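Local atomic coordinates of sulfide-quinone reductase (Aquifex aeolicus, PDB entry 3HYV), a protein that catalyses the FAD-dependent oxidation of hydrogen sulfide by a quinone, building up polysulfide that is typically released as cyclooctasulfur. Residues N23-L28 / D331-P336; K134-L139 / A245-F250; P181-T186 / N214-A219; D229-E234 / H241-K246. All coordinates share one frame; numbering follows the deposited sequence.

How the contacts relate
Contact 1 begins in the last turn of helix 12-24, the first helix of the Rossmann-type FAD-binding fold, and closes only when the chain returns at the end of helix 314-332; the other three contacts nest inside this loop. They lie across the chain's centre from it, 51 to 56 Å away between centres. Contact 2 packs helix 126-141 on strand 247-255, and within its loop contact 3 pairs strands 182-186 and 216-219 of the same mixed sheet. Contact 4, a hairpin formed after contact 3 has closed, shares Ala245 and Lys246 with contact 2. Its Val231, Tyr233 and Val243 side chains pack against Thr248, Phe250, Ile185 and Ile218, joining the small antiparallel sheet to the mixed one.

Contact 1: N23-L28 / D331-P336; sequences NLMPDL and DIRNNP
Arg333 reaches across to Leu24 and Met25, bringing together the C-terminal ends of two helices at the protein surface. Helix 12-24 is the one that follows the glycine-rich FAD-binding turn of the Rossmann-type fold; helix 314-332 finishes in a Schellman motif with Asn334 at positive phi. The polar contacts all converge on one carbonyl. Arg333 NH2 gives a weak hydrogen bond to Leu24 O at 3.3 Å, with the oxygen at the edge of the guanidinium and near its plane. A water in that plane accepts from Arg333 NH1 at 2.9 Å and donates to Leu24 O at 3.0 Å, so both terminal nitrogens serve the same acceptor. A positive group beside the last turn of helix 12-24 is likely to suit the partial negative charge there. Met25 is extended as far as SD and then bends (chi3 -92°), which carries its methyl to an oblique position by the guanidinium, CE packing 3.4 Å from Arg333 NE. Met25 also opens a type I beta turn, with Leu28 N on Met25 O at 3.2 Å. The apolar pairs both involve Ile332: its CG2 lies 4.1 Å from Met25 CE, and its CD1 meets Leu28 CD1 at 3.8 Å.

Contact 2: K134-L139 / A245-F250; sequences KKLQEL and AKFTMF
Lys246 and Glu138 form a salt bridge between helix 126-141 and the start of strand 247-255, with Lys246 NZ 2.9 Å from Glu138 OE2 in one of two Glu138 conformers. The ammonium meets the anti side of the carboxylate oxygen, 33° out of its plane. Both ends have a second partner in Asn142: its backbone O accepts from Lys246 NZ and its ND2 donates to Glu138 OE2. Glu138 O also lies close to Lys246 NZ, but at too poor an angle to bond. A leucine in place of Lys246 would probably leave the Glu138 carboxylate without its countercharge and the Asn142 carbonyl without this donor. On the strand, Thr248 OG1 is paired with Ser120 OG, Thr248 O accepts from Thr121 OG1, and the Phe247 backbone bonds with Val147 of neighbouring strand 146-150. In the apolar part, Leu136 CD2 sits over one face of the Phe247 ring, offset toward the rim, in a CH-pi contact 3.9 Å from the centroid, while Lys135 CB approaches the ring edge, 4.0 Å from Phe247 CE2. The axes of 134-139 and 247-250 approach to 9.6 Å as helix 126-141 covers one side of the mixed sheet, the layered alpha/beta packing of a Rossmann-like domain.

Contact 3: P181-T186 / N214-A219; sequences PMTFIT and NIDWIA
Thr183, Phe184 and Ile185 pair in parallel register with Asp216, Trp217 and Ile218, the strands running 13° apart and joined by Asp216 N to Met182 O (2.9 Å), Phe184 N to Asp216 O (2.7 Å), Ile218 N to Phe184 O (2.8 Å) and Thr186 N to Ile218 O (3.1 Å). Before the first of these bonds, a water accepts from Met182 N and donates to Asn214 O. On one face Ile185 CG1 lies 4.2 Å from Ile218 CD1. On the other, Phe184 CB and Trp217 CB are 4.1 Å apart, but the rings diverge: Trp217 CG stands between its backbone N and carbonyl carbon (chi1 52°), whereas Phe184 CG lies anti to N. Beyond the paired residues Met182 SD rests 3.8 Å from Ile215 CD1. The two strands are the parallel pair of a beta-alpha-beta unit, whose connecting helix 202-212 sets Phe210 edge-to-face with Phe184; helix 158-173 packs against Met182, Phe184 and Ile215, and strand 146-150 continues the sheet beyond 182-186, leaving 216-219 outermost within this chain.

Contact 4: D229-E234 / H241-K246; sequences DKVIYE and HEVPAK
Tyr233 and Lys230 both place CG between the backbone N and the carbonyl carbon, with chi1 of 63° and 65°, a setting that lays the Tyr233 ring against His241 and sends the Lys230 chain across to Glu242 on the partner strand of this antiparallel beta hairpin. His241 CB lies over one face of the Tyr233 ring, offset toward the rim and 3.5 Å from Tyr233 CZ. The ring planes are inclined by only 22°, but with centroids 5.2 Å apart the rings are displaced and share little area, and His241 ND1 is buried here without a polar partner. Lys230 runs extended beyond CG, ending with NZ 3.1 Å from Glu242 OE2 in a salt bridge, NZ approaching OE2 from above the carboxylate plane. A serine in place of Lys230 would probably leave the Glu242 carboxylate without this countercharge and free to turn. Tyr233 with His241 and Val231 with Val243 are the hydrogen-bonded pairs, Val231 N reaching Val243 O at 3.0 Å and His241 N reaching Tyr233 O at 2.8 Å; Ile232 and Glu242 form a non-hydrogen-bonded pair between them. Strand 222-226 flanks the other edge of 230-234. Val231 CB lies 3.7 Å from Val243 CG1, and Val231 CG2 lies 4.0 Å from Ala245 CB. At the hairpin's open end Ala245 N bonds to Asp229 O at 3.0 Å, the donor standing above the carbonyl plane.

Contact 1: N23-L28 / D331-P336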
loop_
_atom_site.group_PDB
_atom_site.type_symbol
_atom_site.label_atom_id
_atom_site.label_comp_id
_atom_site.label_asym_id
_atom_site.label_seq_id
_atom_site.Cartn_x
_atom_site.Cartn_y
_atom_site.Cartn_z
ATOM N N ASN A 23 -33.445 -25.510 -26.682
ATOM C CA ASN A 23 -34.520 -24.581 -26.358
ATOM C C ASN A 23 -34.792 -23.554 -27.467
ATOM O O ASN A 23 -35.926 -23.109 -27.638
ATOM C CB ASN A 23 -34.244 -23.905 -25.007
ATOM C CG ASN A 23 -34.235 -24.905 -23.843
ATOM O OD1 ASN A 23 -33.353 -24.876 -22.990
ATOM N ND2 ASN A 23 -35.211 -25.803 -23.827
ATOM N N LEU A 24 -33.752 -23.186 -28.214
ATOM C CA LEU A 24 -33.911 -22.355 -29.414
ATOM C C LEU A 24 -34.647 -23.072 -30.552
ATOM O O LEU A 24 -35.399 -22.441 -31.301
ATOM C CB LEU A 24 -32.552 -21.861 -29.911
ATOM C CG LEU A 24 -32.094 -20.421 -29.656
ATOM C CD1 LEU A 24 -32.909 -19.659 -28.594
ATOM C CD2 LEU A 24 -30.600 -20.404 -29.337
ATOM N N MET A 25 -34.440 -24.384 -30.664
ATOM C CA MET A 25 -34.930 -25.159 -31.807
ATOM C C MET A 25 -35.245 -26.632 -31.454
ATOM O O MET A 25 -34.380 -27.498 -31.570
ATOM C CB MET A 25 -33.899 -25.073 -32.939
ATOM C CG MET A 25 -34.327 -25.685 -34.251
ATOM S SD MET A 25 -33.102 -25.375 -35.522
ATOM C CE MET A 25 -33.730 -23.854 -36.227
ATOM N N PRO A 26 -36.489 -26.915 -31.021
ATOM C CA PRO A 26 -36.949 -28.271 -30.677
ATOM C C PRO A 26 -36.800 -29.356 -31.766
ATOM O O PRO A 26 -36.712 -30.535 -31.425
ATOM C CB PRO A 26 -38.435 -28.059 -30.356
ATOM C CG PRO A 26 -38.513 -26.648 -29.900
ATOM C CD PRO A 26 -37.552 -25.917 -30.791
ATOM N N ASP A 27 -36.787 -28.965 -33.042
ATOM C CA ASP A 27 -36.694 -29.910 -34.173
ATOM C C ASP A 27 -35.262 -30.410 -34.440
ATOM O O ASP A 27 -35.068 -31.448 -35.067
ATOM C CB ASP A 27 -37.275 -29.263 -35.448
ATOM C CG ASP A 27 -37.425 -30.249 -36.619
ATOM O OD1 ASP A 27 -37.496 -31.483 -36.394
ATOM O OD2 ASP A 27 -37.487 -29.784 -37.784
ATOM N N LEU A 28 -34.274 -29.668 -33.952
ATOM C CA LEU A 28 -32.852 -29.939 -34.200
ATOM C C LEU A 28 -32.377 -31.261 -33.597
ATOM O O LEU A 28 -32.669 -31.557 -32.443
ATOM C CB LEU A 28 -32.024 -28.777 -33.633
ATOM C CG LEU A 28 -30.558 -28.576 -34.006
ATOM C CD1 LEU A 28 -30.390 -28.377 -35.512
ATOM C CD2 LEU A 28 -30.002 -27.383 -33.227
ATOM N N ASP A 331 -27.762 -19.495 -38.873
ATOM C CA ASP A 331 -27.273 -20.049 -40.144
ATOM C C ASP A 331 -28.307 -20.978 -40.793
ATOM O O ASP A 331 -28.568 -20.887 -41.996
ATOM C CB ASP A 331 -25.946 -20.794 -39.950
ATOM C CG ASP A 331 -25.287 -21.156 -41.270
ATOM O OD1 ASP A 331 -24.575 -20.297 -41.830
ATOM O OD2 ASP A 331 -25.483 -22.293 -41.753
ATOM N N ILE A 332 -28.885 -21.864 -39.986
ATOM C CA ILE A 332 -29.925 -22.792 -40.425
ATOM C C ILE A 332 -31.128 -22.042 -41.009
ATOM O O ILE A 332 -31.695 -22.454 -42.031
ATOM C CB ILE A 332 -30.363 -23.729 -39.254
ATOM C CG1 ILE A 332 -29.184 -24.611 -38.817
ATOM C CG2 ILE A 332 -31.577 -24.583 -39.640
ATOM C CD1 ILE A 332 -29.363 -25.278 -37.478
ATOM N N ARG A 333 -31.492 -20.931 -40.372
ATOM C CA ARG A 333 -32.658 -20.141 -40.774
ATOM C C ARG A 333 -32.342 -19.053 -41.801
ATOM O O ARG A 333 -33.252 -18.361 -42.259
ATOM C CB ARG A 333 -33.333 -19.523 -39.540
ATOM C CG ARG A 333 -33.975 -20.541 -38.616
ATOM C CD ARG A 333 -34.579 -19.864 -37.410
ATOM N NE ARG A 333 -35.225 -20.826 -36.518
ATOM C CZ ARG A 333 -35.297 -20.695 -35.196
ATOM N NH1 ARG A 333 -34.754 -19.641 -34.592
ATOM N NH2 ARG A 333 -35.907 -21.625 -34.472
ATOM N N ASN A 334 -31.067 -18.918 -42.166
ATOM C CA ASN A 334 -30.597 -17.873 -43.089
ATOM C C ASN A 334 -30.808 -16.446 -42.550
ATOM O O ASN A 334 -31.181 -15.529 -43.292
ATOM C CB ASN A 334 -31.193 -18.055 -44.504
ATOM C CG ASN A 334 -30.482 -17.207 -45.568
ATOM O OD1 ASN A 334 -29.317 -16.832 -45.413
ATOM N ND2 ASN A 334 -31.191 -16.907 -46.659
ATOM N N ASN A 335 -30.569 -16.283 -41.248
ATOM C CA ASN A 335 -30.540 -14.981 -40.583
ATOM C C ASN A 335 -29.078 -14.534 -40.467
ATOM O O ASN A 335 -28.301 -15.178 -39.766
ATOM C CB ASN A 335 -31.181 -15.097 -39.193
ATOM C CG ASN A 335 -31.383 -13.744 -38.498
ATOM O OD1 ASN A 335 -30.658 -12.769 -38.738
ATOM N ND2 ASN A 335 -32.377 -13.693 -37.619
ATOM N N PRO A 336 -28.694 -13.439 -41.161
ATOM C CA PRO A 336 -27.288 -12.993 -41.216
ATOM C C PRO A 336 -26.750 -12.348 -39.929
ATOM O O PRO A 336 -25.565 -11.988 -39.875
ATOM C CB PRO A 336 -27.292 -11.967 -42.355
ATOM C CG PRO A 336 -28.676 -11.425 -42.357
ATOM C CD PRO A 336 -29.576 -12.563 -41.959
HETATM O O HOH W 1 -35.481 -19.444 -31.757
#

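Contact 2: K134-L139 / A245-F250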
loop_
_atom_site.group_PDB
_atom_site.type_symbol
_atom_site.label_atom_id
_atom_site.label_comp_id
_atom_site.label_asym_id
_atom_site.label_seq_id
_atom_site.Cartn_x
_atom_site.Cartn_y
_atom_site.Cartn_z
ATOM N N LYS A 134 -6.602 -37.195 0.163
ATOM C CA LYS A 134 -5.850 -38.269 0.828
ATOM C C LYS A 134 -4.473 -37.809 1.332
ATOM O O LYS A 134 -4.065 -38.192 2.425
ATOM C CB LYS A 134 -5.696 -39.493 -0.083
ATOM C CG LYS A 134 -6.994 -40.062 -0.615
ATOM C CD LYS A 134 -6.753 -41.411 -1.272
ATOM C CE LYS A 134 -7.806 -41.726 -2.324
ATOM N NZ LYS A 134 -7.966 -43.215 -2.491
ATOM N N LYS A 135 -3.773 -36.992 0.539
ATOM C CA LYS A 135 -2.465 -36.448 0.929
ATOM C C LYS A 135 -2.528 -35.419 2.064
ATOM O O LYS A 135 -1.592 -35.309 2.857
ATOM C CB LYS A 135 -1.704 -35.887 -0.283
ATOM C CG LYS A 135 -1.170 -36.980 -1.224
ATOM C CD LYS A 135 -0.058 -36.482 -2.166
ATOM C CE LYS A 135 1.320 -36.325 -1.463
ATOM N NZ LYS A 135 2.460 -36.163 -2.437
ATOM N N LEU A 136 -3.630 -34.673 2.138
ATOM C CA LEU A 136 -3.847 -33.695 3.219
ATOM C C LEU A 136 -3.953 -34.350 4.601
ATOM O O LEU A 136 -3.562 -33.762 5.621
ATOM C CB LEU A 136 -5.098 -32.849 2.946
ATOM C CG LEU A 136 -4.957 -31.685 1.959
ATOM C CD1 LEU A 136 -6.322 -31.070 1.685
ATOM C CD2 LEU A 136 -3.993 -30.628 2.481
ATOM N N GLN A 137 -4.495 -35.564 4.614
ATOM C CA GLN A 137 -4.632 -36.356 5.829
ATOM C C GLN A 137 -3.262 -36.607 6.474
ATOM O O GLN A 137 -3.125 -36.509 7.697
ATOM C CB GLN A 137 -5.356 -37.669 5.507
ATOM C CG GLN A 137 -6.428 -38.066 6.511
ATOM C CD GLN A 137 -7.562 -37.057 6.609
ATOM O OE1 GLN A 137 -8.234 -36.762 5.623
ATOM N NE2 GLN A 137 -7.785 -36.531 7.811
ATOM N N GLU A 138 -2.263 -36.889 5.630
ATOM C CA GLU A 138 -0.880 -37.104 6.071
ATOM C C GLU A 138 -0.229 -35.824 6.606
ATOM O O GLU A 138 0.629 -35.880 7.494
ATOM C CB GLU A 138 -0.048 -37.735 4.938
ATOM C CG GLU A 138 1.489 -37.581 5.024
ATOM C CD GLU A 138 2.139 -38.333 6.185
ATOM O OE1 GLU A 138 1.546 -39.312 6.689
ATOM O OE2 GLU A 138 3.255 -37.942 6.590
ATOM N N LEU A 139 -0.641 -34.669 6.080
ATOM C CA LEU A 139 -0.151 -33.371 6.566
ATOM C C LEU A 139 -0.646 -33.037 7.983
ATOM O O LEU A 139 0.116 -32.518 8.801
ATOM C CB LEU A 139 -0.510 -32.240 5.592
ATOM C CG LEU A 139 -0.396 -30.783 6.082
ATOM C CD1 LEU A 139 1.065 -30.355 6.273
ATOM C CD2 LEU A 139 -1.127 -29.812 5.150
ATOM N N ALA A 245 9.667 -28.087 1.726
ATOM C CA ALA A 245 8.271 -28.417 1.460
ATOM C C ALA A 245 7.923 -29.864 1.790
ATOM O O ALA A 245 8.544 -30.790 1.272
ATOM C CB ALA A 245 7.938 -28.127 0.007
ATOM N N LYS A 246 6.913 -30.047 2.638
ATOM C CA LYS A 246 6.407 -31.373 2.990
ATOM C C LYS A 246 5.139 -31.715 2.181
ATOM O O LYS A 246 4.931 -32.866 1.786
ATOM C CB LYS A 246 6.143 -31.441 4.501
ATOM C CG LYS A 246 6.118 -32.840 5.096
ATOM C CD LYS A 246 4.696 -33.340 5.294
ATOM C CE LYS A 246 4.670 -34.680 6.030
ATOM N NZ LYS A 246 3.269 -35.091 6.336
ATOM N N PHE A 247 4.301 -30.706 1.943
ATOM C CA PHE A 247 3.094 -30.843 1.124
ATOM C C PHE A 247 3.045 -29.700 0.120
ATOM O O PHE A 247 3.295 -28.552 0.477
ATOM C CB PHE A 247 1.829 -30.832 1.998
ATOM C CG PHE A 247 0.542 -30.773 1.209
ATOM C CD1 PHE A 247 0.008 -29.544 0.807
ATOM C CD2 PHE A 247 -0.129 -31.942 0.859
ATOM C CE1 PHE A 247 -1.175 -29.487 0.058
ATOM C CE2 PHE A 247 -1.310 -31.896 0.120
ATOM C CZ PHE A 247 -1.833 -30.669 -0.287
ATOM N N THR A 248 2.734 -30.020 -1.136
ATOM C CA THR A 248 2.603 -28.997 -2.180
ATOM C C THR A 248 1.345 -29.206 -3.019
ATOM O O THR A 248 0.882 -30.340 -3.192
ATOM C CB THR A 248 3.871 -28.881 -3.114
ATOM O OG1 THR A 248 3.957 -30.012 -3.992
ATOM C CG2 THR A 248 5.167 -28.757 -2.311
ATOM N N MET A 249 0.796 -28.097 -3.515
ATOM C CA MET A 249 -0.288 -28.112 -4.487
ATOM C C MET A 249 0.016 -27.035 -5.540
ATOM O O MET A 249 0.035 -25.837 -5.228
ATOM C CB MET A 249 -1.638 -27.866 -3.793
ATOM C CG MET A 249 -2.878 -28.327 -4.561
ATOM S SD MET A 249 -3.211 -27.466 -6.114
ATOM C CE MET A 249 -3.590 -25.805 -5.512
ATOM N N PHE A 250 0.282 -27.471 -6.773
ATOM C CA PHE A 250 0.545 -26.549 -7.877
ATOM C C PHE A 250 -0.466 -26.661 -9.027
ATOM O O PHE A 250 -0.957 -27.743 -9.339
ATOM C CB PHE A 250 2.001 -26.671 -8.374
ATOM C CG PHE A 250 2.975 -25.856 -7.566
ATOM C CD1 PHE A 250 3.317 -24.564 -7.959
ATOM C CD2 PHE A 250 3.519 -26.360 -6.387
ATOM C CE1 PHE A 250 4.197 -23.789 -7.192
ATOM C CE2 PHE A 250 4.398 -25.591 -5.623
ATOM C CZ PHE A 250 4.735 -24.306 -6.031
#

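Contact 3: P181-T186 / N214-A219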
loop_
_atom_site.group_PDB
_atom_site.type_symbol
_atom_site.label_atom_id
_atom_site.label_comp_id
_atom_site.label_asym_id
_atom_site.label_seq_id
_atom_site.Cartn_x
_atom_site.Cartn_y
_atom_site.Cartn_z
ATOM N N PRO A 181 4.255 -23.671 8.579
ATOM C CA PRO A 181 4.642 -22.581 7.682
ATOM C C PRO A 181 3.920 -22.676 6.344
ATOM O O PRO A 181 3.771 -23.777 5.797
ATOM C CB PRO A 181 6.148 -22.813 7.474
ATOM C CG PRO A 181 6.600 -23.591 8.671
ATOM C CD PRO A 181 5.422 -24.469 9.011
ATOM N N MET A 182 3.454 -21.544 5.825
ATOM C CA MET A 182 2.810 -21.538 4.508
ATOM C C MET A 182 3.439 -20.503 3.588
ATOM O O MET A 182 3.622 -19.346 3.972
ATOM C CB MET A 182 1.303 -21.317 4.617
ATOM C CG MET A 182 0.543 -22.428 5.336
ATOM S SD MET A 182 -1.244 -22.149 5.374
ATOM C CE MET A 182 -1.721 -22.548 3.688
ATOM N N THR A 183 3.768 -20.933 2.372
ATOM C CA THR A 183 4.388 -20.061 1.370
ATOM C C THR A 183 3.659 -20.189 0.042
ATOM O O THR A 183 3.311 -21.300 -0.383
ATOM C CB THR A 183 5.900 -20.391 1.208
ATOM O OG1 THR A 183 6.525 -20.342 2.496
ATOM C CG2 THR A 183 6.610 -19.400 0.268
ATOM N N PHE A 184 3.410 -19.042 -0.592
ATOM C CA PHE A 184 2.725 -18.968 -1.890
ATOM C C PHE A 184 3.728 -18.540 -2.974
ATOM O O PHE A 184 4.344 -17.482 -2.864
ATOM C CB PHE A 184 1.552 -17.976 -1.799
ATOM C CG PHE A 184 0.559 -18.090 -2.924
ATOM C CD1 PHE A 184 -0.501 -18.994 -2.847
ATOM C CD2 PHE A 184 0.665 -17.274 -4.054
ATOM C CE1 PHE A 184 -1.421 -19.106 -3.884
ATOM C CE2 PHE A 184 -0.258 -17.376 -5.096
ATOM C CZ PHE A 184 -1.294 -18.293 -5.020
ATOM N N ILE A 185 3.898 -19.370 -4.002
ATOM C CA ILE A 185 4.864 -19.099 -5.081
ATOM C C ILE A 185 4.175 -19.038 -6.453
ATOM O O ILE A 185 3.521 -19.990 -6.872
ATOM C CB ILE A 185 6.041 -20.140 -5.112
ATOM C CG1 ILE A 185 6.745 -20.220 -3.749
ATOM C CG2 ILE A 185 7.031 -19.790 -6.234
ATOM C CD1 ILE A 185 7.912 -21.226 -3.688
ATOM N N THR A 186 4.336 -17.921 -7.159
ATOM C CA THR A 186 3.564 -17.707 -8.396
ATOM C C THR A 186 4.355 -17.089 -9.549
ATOM O O THR A 186 5.286 -16.311 -9.319
ATOM C CB THR A 186 2.270 -16.892 -8.117
ATOM O OG1 THR A 186 1.500 -16.775 -9.321
ATOM C CG2 THR A 186 2.586 -15.498 -7.537
ATOM N N ASN A 214 -0.762 -14.695 7.900
ATOM C CA ASN A 214 0.582 -15.308 7.945
ATOM C C ASN A 214 0.892 -16.259 6.773
ATOM O O ASN A 214 1.420 -17.358 6.975
ATOM C CB ASN A 214 0.821 -15.994 9.315
ATOM C CG ASN A 214 2.302 -16.135 9.669
ATOM O OD1 ASN A 214 2.798 -15.459 10.560
ATOM N ND2 ASN A 214 3.005 -17.021 8.973
ATOM N N ILE A 215 0.539 -15.850 5.556
ATOM C CA ILE A 215 0.919 -16.590 4.356
ATOM C C ILE A 215 2.093 -15.844 3.718
ATOM O O ILE A 215 1.925 -14.713 3.242
ATOM C CB ILE A 215 -0.251 -16.688 3.317
ATOM C CG1 ILE A 215 -1.602 -17.064 3.972
ATOM C CG2 ILE A 215 0.133 -17.579 2.096
ATOM C CD1 ILE A 215 -1.838 -18.538 4.196
ATOM N N ASP A 216 3.280 -16.456 3.739
ATOM C CA ASP A 216 4.472 -15.891 3.077
ATOM C C ASP A 216 4.328 -16.036 1.565
ATOM O O ASP A 216 3.573 -16.891 1.090
ATOM C CB ASP A 216 5.749 -16.612 3.526
ATOM C CG ASP A 216 6.092 -16.365 4.996
ATOM O OD1 ASP A 216 6.154 -15.185 5.415
ATOM O OD2 ASP A 216 6.313 -17.362 5.734
ATOM N N TRP A 217 5.054 -15.226 0.798
ATOM C CA TRP A 217 4.914 -15.294 -0.657
ATOM C C TRP A 217 6.103 -14.804 -1.455
ATOM O O TRP A 217 6.862 -13.954 -1.001
ATOM C CB TRP A 217 3.651 -14.563 -1.127
ATOM C CG TRP A 217 3.546 -13.177 -0.608
ATOM C CD1 TRP A 217 2.964 -12.776 0.572
ATOM C CD2 TRP A 217 4.028 -11.988 -1.240
ATOM N NE1 TRP A 217 3.050 -11.417 0.701
ATOM C CE2 TRP A 217 3.695 -10.905 -0.397
ATOM C CE3 TRP A 217 4.697 -11.732 -2.440
ATOM C CZ2 TRP A 217 4.009 -9.585 -0.718
ATOM C CZ3 TRP A 217 5.015 -10.418 -2.754
ATOM C CH2 TRP A 217 4.670 -9.363 -1.893
ATOM N N ILE A 218 6.215 -15.353 -2.665
ATOM C CA ILE A 218 7.233 -15.010 -3.638
ATOM C C ILE A 218 6.539 -14.932 -5.005
ATOM O O ILE A 218 5.979 -15.918 -5.479
ATOM C CB ILE A 218 8.364 -16.091 -3.676
ATOM C CG1 ILE A 218 8.880 -16.399 -2.259
ATOM C CG2 ILE A 218 9.508 -15.654 -4.607
ATOM C CD1 ILE A 218 9.710 -17.661 -2.151
ATOM N N ALA A 219 6.559 -13.758 -5.628
ATOM C CA ALA A 219 5.990 -13.598 -6.965
ATOM C C ALA A 219 7.079 -13.334 -7.999
ATOM O O ALA A 219 8.215 -13.026 -7.644
ATOM C CB ALA A 219 4.948 -12.481 -6.978
HETATM O O HOH W 2 3.871 -19.025 7.577
#

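Contact 4: D229-E234 / H241-K246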
loop_
_atom_site.group_PDB
_atom_site.type_symbol
_atom_site.label_atom_id
_atom_site.label_comp_id
_atom_site.label_asym_id
_atom_site.label_seq_id
_atom_site.Cartn_x
_atom_site.Cartn_y
_atom_site.Cartn_z
ATOM N N ASP A 229 10.871 -33.152 -1.020
ATOM C CA ASP A 229 11.239 -32.400 0.181
ATOM C C ASP A 229 11.476 -30.888 0.001
ATOM O O ASP A 229 11.696 -30.169 0.988
ATOM C CB ASP A 229 12.434 -33.073 0.890
ATOM C CG ASP A 229 13.721 -33.056 0.058
ATOM O OD1 ASP A 229 13.671 -32.869 -1.180
ATOM O OD2 ASP A 229 14.799 -33.245 0.663
ATOM N N LYS A 230 11.422 -30.411 -1.241
ATOM C CA LYS A 230 11.646 -28.987 -1.545
ATOM C C LYS A 230 11.072 -28.555 -2.896
ATOM O O LYS A 230 10.776 -29.391 -3.758
ATOM C CB LYS A 230 13.144 -28.625 -1.461
ATOM C CG LYS A 230 14.036 -29.309 -2.500
ATOM C CD LYS A 230 15.498 -29.272 -2.086
ATOM C CE LYS A 230 16.368 -29.995 -3.092
ATOM N NZ LYS A 230 17.818 -30.041 -2.673
ATOM N N VAL A 231 10.911 -27.244 -3.061
ATOM C CA VAL A 231 10.491 -26.660 -4.328
ATOM C C VAL A 231 11.629 -25.794 -4.839
ATOM O O VAL A 231 12.200 -25.001 -4.083
ATOM C CB VAL A 231 9.183 -25.817 -4.190
ATOM C CG1 VAL A 231 8.826 -25.130 -5.509
ATOM C CG2 VAL A 231 8.026 -26.694 -3.720
ATOM N N ILE A 232 11.963 -25.960 -6.114
ATOM C CA ILE A 232 13.066 -25.226 -6.726
ATOM C C ILE A 232 12.535 -24.231 -7.752
ATOM O O ILE A 232 11.865 -24.617 -8.711
ATOM C CB ILE A 232 14.109 -26.173 -7.373
ATOM C CG1 ILE A 232 14.764 -27.061 -6.302
ATOM C CG2 ILE A 232 15.176 -25.369 -8.134
ATOM C CD1 ILE A 232 15.517 -28.251 -6.860
ATOM N N TYR A 233 12.832 -22.954 -7.533
ATOM C CA TYR A 233 12.452 -21.904 -8.469
ATOM C C TYR A 233 13.671 -21.113 -8.945
ATOM O O TYR A 233 14.704 -21.071 -8.279
ATOM C CB TYR A 233 11.363 -20.978 -7.872
ATOM C CG TYR A 233 11.785 -20.194 -6.643
ATOM C CD1 TYR A 233 11.735 -20.766 -5.371
ATOM C CD2 TYR A 233 12.233 -18.870 -6.752
ATOM C CE1 TYR A 233 12.128 -20.043 -4.237
ATOM C CE2 TYR A 233 12.627 -18.138 -5.624
ATOM C CZ TYR A 233 12.568 -18.730 -4.374
ATOM O OH TYR A 233 12.963 -18.015 -3.261
ATOM N N GLU A 234 13.531 -20.496 -10.111
ATOM C CA GLU A 234 14.547 -19.627 -10.682
ATOM C C GLU A 234 14.019 -18.187 -10.740
ATOM O O GLU A 234 12.851 -17.964 -11.055
ATOM C CB GLU A 234 14.886 -20.132 -12.084
ATOM C CG GLU A 234 16.077 -19.486 -12.758
ATOM C CD GLU A 234 16.443 -20.198 -14.046
ATOM O OE1 GLU A 234 16.829 -21.389 -13.990
ATOM O OE2 GLU A 234 16.345 -19.570 -15.117
ATOM N N HIS A 241 16.863 -21.002 -6.421
ATOM C CA HIS A 241 16.646 -21.050 -4.971
ATOM C C HIS A 241 15.846 -22.286 -4.549
ATOM O O HIS A 241 15.268 -22.991 -5.386
ATOM C CB HIS A 241 15.918 -19.792 -4.486
ATOM C CG HIS A 241 16.576 -18.510 -4.887
ATOM N ND1 HIS A 241 16.340 -17.901 -6.101
ATOM C CD2 HIS A 241 17.449 -17.711 -4.229
ATOM C CE1 HIS A 241 17.049 -16.791 -6.180
ATOM N NE2 HIS A 241 17.731 -16.652 -5.057
ATOM N N GLU A 242 15.815 -22.534 -3.241
ATOM C CA GLU A 242 15.073 -23.651 -2.662
ATOM C C GLU A 242 14.215 -23.178 -1.502
ATOM O O GLU A 242 14.597 -22.264 -0.765
ATOM C CB GLU A 242 16.019 -24.736 -2.134
ATOM C CG GLU A 242 16.995 -25.318 -3.138
ATOM C CD GLU A 242 17.877 -26.408 -2.535
ATOM O OE1 GLU A 242 17.852 -26.601 -1.295
ATOM O OE2 GLU A 242 18.597 -27.075 -3.310
ATOM N N VAL A 243 13.058 -23.819 -1.347
ATOM C CA VAL A 243 12.209 -23.654 -0.173
ATOM C C VAL A 243 11.838 -25.061 0.326
ATOM O O VAL A 243 11.470 -25.919 -0.481
ATOM C CB VAL A 243 10.969 -22.753 -0.486
ATOM C CG1 VAL A 243 10.194 -23.263 -1.687
ATOM C CG2 VAL A 243 10.047 -22.616 0.717
ATOM N N PRO A 244 12.002 -25.328 1.642
ATOM C CA PRO A 244 11.567 -26.621 2.189
ATOM C C PRO A 244 10.054 -26.853 2.046
ATOM O O PRO A 244 9.264 -25.921 2.216
ATOM C CB PRO A 244 11.979 -26.549 3.668
ATOM C CG PRO A 244 12.228 -25.115 3.954
ATOM C CD PRO A 244 12.635 -24.475 2.665
ATOM N N ALA A 245 9.667 -28.087 1.726
ATOM C CA ALA A 245 8.271 -28.417 1.460
ATOM C C ALA A 245 7.923 -29.864 1.790
ATOM O O ALA A 245 8.544 -30.790 1.272
ATOM C CB ALA A 245 7.938 -28.127 0.007
ATOM N N LYS A 246 6.913 -30.047 2.638
ATOM C CA LYS A 246 6.407 -31.373 2.990
ATOM C C LYS A 246 5.139 -31.715 2.181
ATOM O O LYS A 246 4.931 -32.866 1.786
ATOM C CB LYS A 246 6.143 -31.441 4.501
ATOM C CG LYS A 246 6.118 -32.840 5.096
ATOM C CD LYS A 246 4.696 -33.340 5.294
ATOM C CE LYS A 246 4.670 -34.680 6.030
ATOM N NZ LYS A 246 3.269 -35.091 6.336
#